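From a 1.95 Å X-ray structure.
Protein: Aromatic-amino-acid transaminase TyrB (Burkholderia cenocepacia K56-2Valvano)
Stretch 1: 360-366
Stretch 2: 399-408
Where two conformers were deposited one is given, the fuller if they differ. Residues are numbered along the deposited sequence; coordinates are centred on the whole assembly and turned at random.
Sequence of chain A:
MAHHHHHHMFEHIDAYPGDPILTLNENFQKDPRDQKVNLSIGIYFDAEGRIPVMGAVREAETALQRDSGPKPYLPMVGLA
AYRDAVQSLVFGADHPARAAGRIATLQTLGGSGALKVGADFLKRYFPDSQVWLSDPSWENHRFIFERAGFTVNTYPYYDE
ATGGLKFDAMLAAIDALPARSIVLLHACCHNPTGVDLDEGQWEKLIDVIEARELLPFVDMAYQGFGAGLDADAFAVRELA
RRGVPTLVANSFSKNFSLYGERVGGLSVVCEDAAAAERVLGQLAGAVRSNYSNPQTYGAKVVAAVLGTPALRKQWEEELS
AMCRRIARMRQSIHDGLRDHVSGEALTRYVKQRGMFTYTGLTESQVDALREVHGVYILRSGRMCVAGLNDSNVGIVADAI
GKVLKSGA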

# COMPACT_ATOMS: atom_id res chain seq x y z
N GLY A 360 -5.26 -9.93 33.16
CA GLY A 360 -6.40 -9.79 34.04
C GLY A 360 -6.16 -8.77 35.14
O GLY A 360 -7.00 -8.62 36.03
N LEU A 361 -5.03 -8.08 35.09
CA LEU A 361 -4.74 -7.02 36.05
C LEU A 361 -5.69 -5.85 35.82
O LEU A 361 -6.00 -5.53 34.68
N THR A 362 -6.17 -5.23 36.91
CA THR A 362 -7.06 -4.08 36.81
C THR A 362 -6.27 -2.89 36.31
O THR A 362 -5.04 -2.92 36.30
N GLU A 363 -6.96 -1.82 35.89
CA GLU A 363 -6.28 -0.62 35.43
C GLU A 363 -5.42 -0.03 36.54
O GLU A 363 -4.30 0.43 36.28
N SER A 364 -5.93 -0.06 37.77
CA SER A 364 -5.17 0.35 38.95
C SER A 364 -3.91 -0.49 39.12
O SER A 364 -2.83 0.03 39.39
N GLN A 365 -4.05 -1.81 38.97
CA GLN A 365 -2.91 -2.71 39.12
C GLN A 365 -1.88 -2.47 38.03
O GLN A 365 -0.67 -2.60 38.26
N VAL A 366 -2.34 -2.10 36.84
CA VAL A 366 -1.44 -1.74 35.75
C VAL A 366 -0.67 -0.47 36.12
O VAL A 366 0.52 -0.35 35.83
N ALA A 399 7.35 -8.64 40.26
CA ALA A 399 6.49 -7.46 40.21
C ALA A 399 5.00 -7.83 40.19
O ALA A 399 4.23 -7.40 41.05
N ILE A 400 4.59 -8.62 39.20
CA ILE A 400 3.20 -9.02 39.05
C ILE A 400 2.71 -9.85 40.24
O ILE A 400 1.59 -9.67 40.71
N GLY A 401 3.57 -10.75 40.73
CA GLY A 401 3.26 -11.54 41.90
C GLY A 401 2.95 -10.67 43.11
O GLY A 401 1.97 -10.91 43.82
N LYS A 402 3.78 -9.66 43.35
CA LYS A 402 3.55 -8.74 44.47
C LYS A 402 2.27 -7.94 44.29
O LYS A 402 1.50 -7.77 45.23
N VAL A 403 2.03 -7.44 43.07
CA VAL A 403 0.83 -6.65 42.81
C VAL A 403 -0.44 -7.50 42.99
O VAL A 403 -1.40 -7.06 43.63
N LEU A 404 -0.44 -8.71 42.44
CA LEU A 404 -1.58 -9.60 42.58
C LEU A 404 -1.82 -9.99 44.05
O LEU A 404 -2.95 -9.99 44.52
N LYS A 405 -0.75 -10.32 44.76
CA LYS A 405 -0.85 -10.76 46.15
C LYS A 405 -1.39 -9.67 47.06
O LYS A 405 -2.22 -9.92 47.93
N SER A 406 -0.93 -8.44 46.83
CA SER A 406 -1.34 -7.29 47.64
C SER A 406 -2.83 -7.00 47.51
O SER A 406 -3.40 -6.25 48.29
N GLY A 407 -3.46 -7.60 46.50
CA GLY A 407 -4.89 -7.48 46.32
C GLY A 407 -5.29 -6.36 45.39
O GLY A 407 -4.56 -5.38 45.24
N ALA A 408 -6.46 -6.51 44.77
CA ALA A 408 -7.01 -5.48 43.90
C ALA A 408 -7.63 -4.35 44.73
O ALA A 408 -8.00 -4.55 45.88
OXT ALA A 408 -7.76 -3.22 44.26

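The start of one helix packs against the final turns of the C-terminal helix, burying 337 Å² in total, and no direct hydrogen bond crosses between them. Gly360, which has no side chain and adopts positive phi, leads into the contact without taking part in it. The CA-to-CB bond of Leu361 runs sideways to the C-terminal helix, but its chi1 of -95°, between wells, and chi2 near p bring the end of the side chain closer. There Leu361 CD1 lies 3.7 Å from Leu404 CD2 and 4.2 Å from Ile400 CG2, an apolar cluster built on residues one helical turn apart.

Thr362 (p) points toward the partner and caps the helix: its OG1 accepts from Gln365 N at 3.0 Å. The exchange is reciprocal, since Thr362 N donates to Gln365 OE1 at 2.8 Å in a nearly linear bond. The Thr362 methyl makes a looser contact, Thr362 CG2 to Ala408 CB at 4.3 Å, while water 1 links Thr362 OG1 (2.7 Å) to the terminal carboxylate through Ala408 OXT (2.6 Å). Glu363 is out of reach, and Ser364, although directed toward the other stretch, makes no contact.

Gln365 (m, t, chi3 -42°) points in and is the most extensively covered residue of the pairing. Gln365 CG packs 3.7 Å from CG1 of Val403 (t), whose CA-to-CB bond is directed toward the first stretch. Farther out, Gln365 NE2 sits 3.7 Å from Ala408 CA and 4.2 Å from Leu404 CD2. With OE1 engaged by the Thr362 backbone, the amide nitrogen reaches the C-terminal backbone through water. Water 3 accepts from Gln365 NE2 at 3.0 Å and donates to Leu404 O at 3.2 Å; water 2 accepts only weakly from Gln365 NE2 (3.4 Å) but donates to Val403 O (2.6 Å) and Gly407 O (2.5 Å). Val366 (t) points away and takes no part in the contact.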

# COMPACT_ATOMS: atom_id res chain seq x y z
CB LEU A 361 -3.28 -6.55 35.93
CG LEU A 361 -2.24 -7.17 36.87
CD1 LEU A 361 -2.09 -8.67 36.64
CD2 LEU A 361 -0.89 -6.48 36.72
CB THR A 362 -7.72 -3.70 38.16
OG1 THR A 362 -6.74 -3.18 39.05
CG2 THR A 362 -8.40 -4.91 38.81
CB GLU A 363 -7.28 0.41 34.89
CG GLU A 363 -7.87 0.03 33.52
CD GLU A 363 -8.62 1.18 32.85
OE1 GLU A 363 -8.58 2.31 33.38
OE2 GLU A 363 -9.25 0.94 31.79
CB SER A 364 -6.01 0.25 40.22
OG SER A 364 -6.59 1.49 40.55
CB GLN A 365 -3.39 -4.16 39.11
CG GLN A 365 -4.02 -4.58 40.44
CD GLN A 365 -4.69 -5.94 40.37
OE1 GLN A 365 -5.37 -6.27 39.40
NE2 GLN A 365 -4.51 -6.74 41.42
CB VAL A 366 -2.20 -1.53 34.42
CG1 VAL A 366 -1.25 -1.03 33.33
CG2 VAL A 366 -2.89 -2.82 33.97
CB ALA A 399 6.85 -6.60 38.99
CB ILE A 400 2.99 -9.80 37.73
CG1 ILE A 400 3.23 -8.88 36.53
CG2 ILE A 400 1.59 -10.39 37.65
CD1 ILE A 400 3.01 -9.56 35.21
CB LYS A 402 4.74 -7.79 44.63
CG LYS A 402 5.98 -8.44 45.21
CD LYS A 402 7.13 -7.46 45.26
CE LYS A 402 8.39 -8.11 45.80
NZ LYS A 402 9.60 -7.28 45.51
CB VAL A 403 0.86 -6.02 41.40
CG1 VAL A 403 -0.47 -5.36 41.09
CG2 VAL A 403 1.99 -5.00 41.30
CB LEU A 404 -1.40 -10.87 41.74
CG LEU A 404 -1.59 -10.81 40.22
CD1 LEU A 404 -1.29 -12.16 39.60
CD2 LEU A 404 -2.99 -10.36 39.86
CB LYS A 405 0.51 -11.22 46.66
CG LYS A 405 0.51 -11.66 48.12
CD LYS A 405 -0.34 -12.90 48.33
CE LYS A 405 -0.36 -13.30 49.78
NZ LYS A 405 -1.04 -14.61 50.01
CB SER A 406 -0.53 -6.06 47.25
OG SER A 406 0.85 -6.26 47.50
CB ALA A 408 -8.04 -6.07 42.95
O HOH W 1 -7.29 -2.76 41.71
O HOH W 2 -2.73 -4.87 43.64
O HOH W 3 -5.45 -9.34 42.68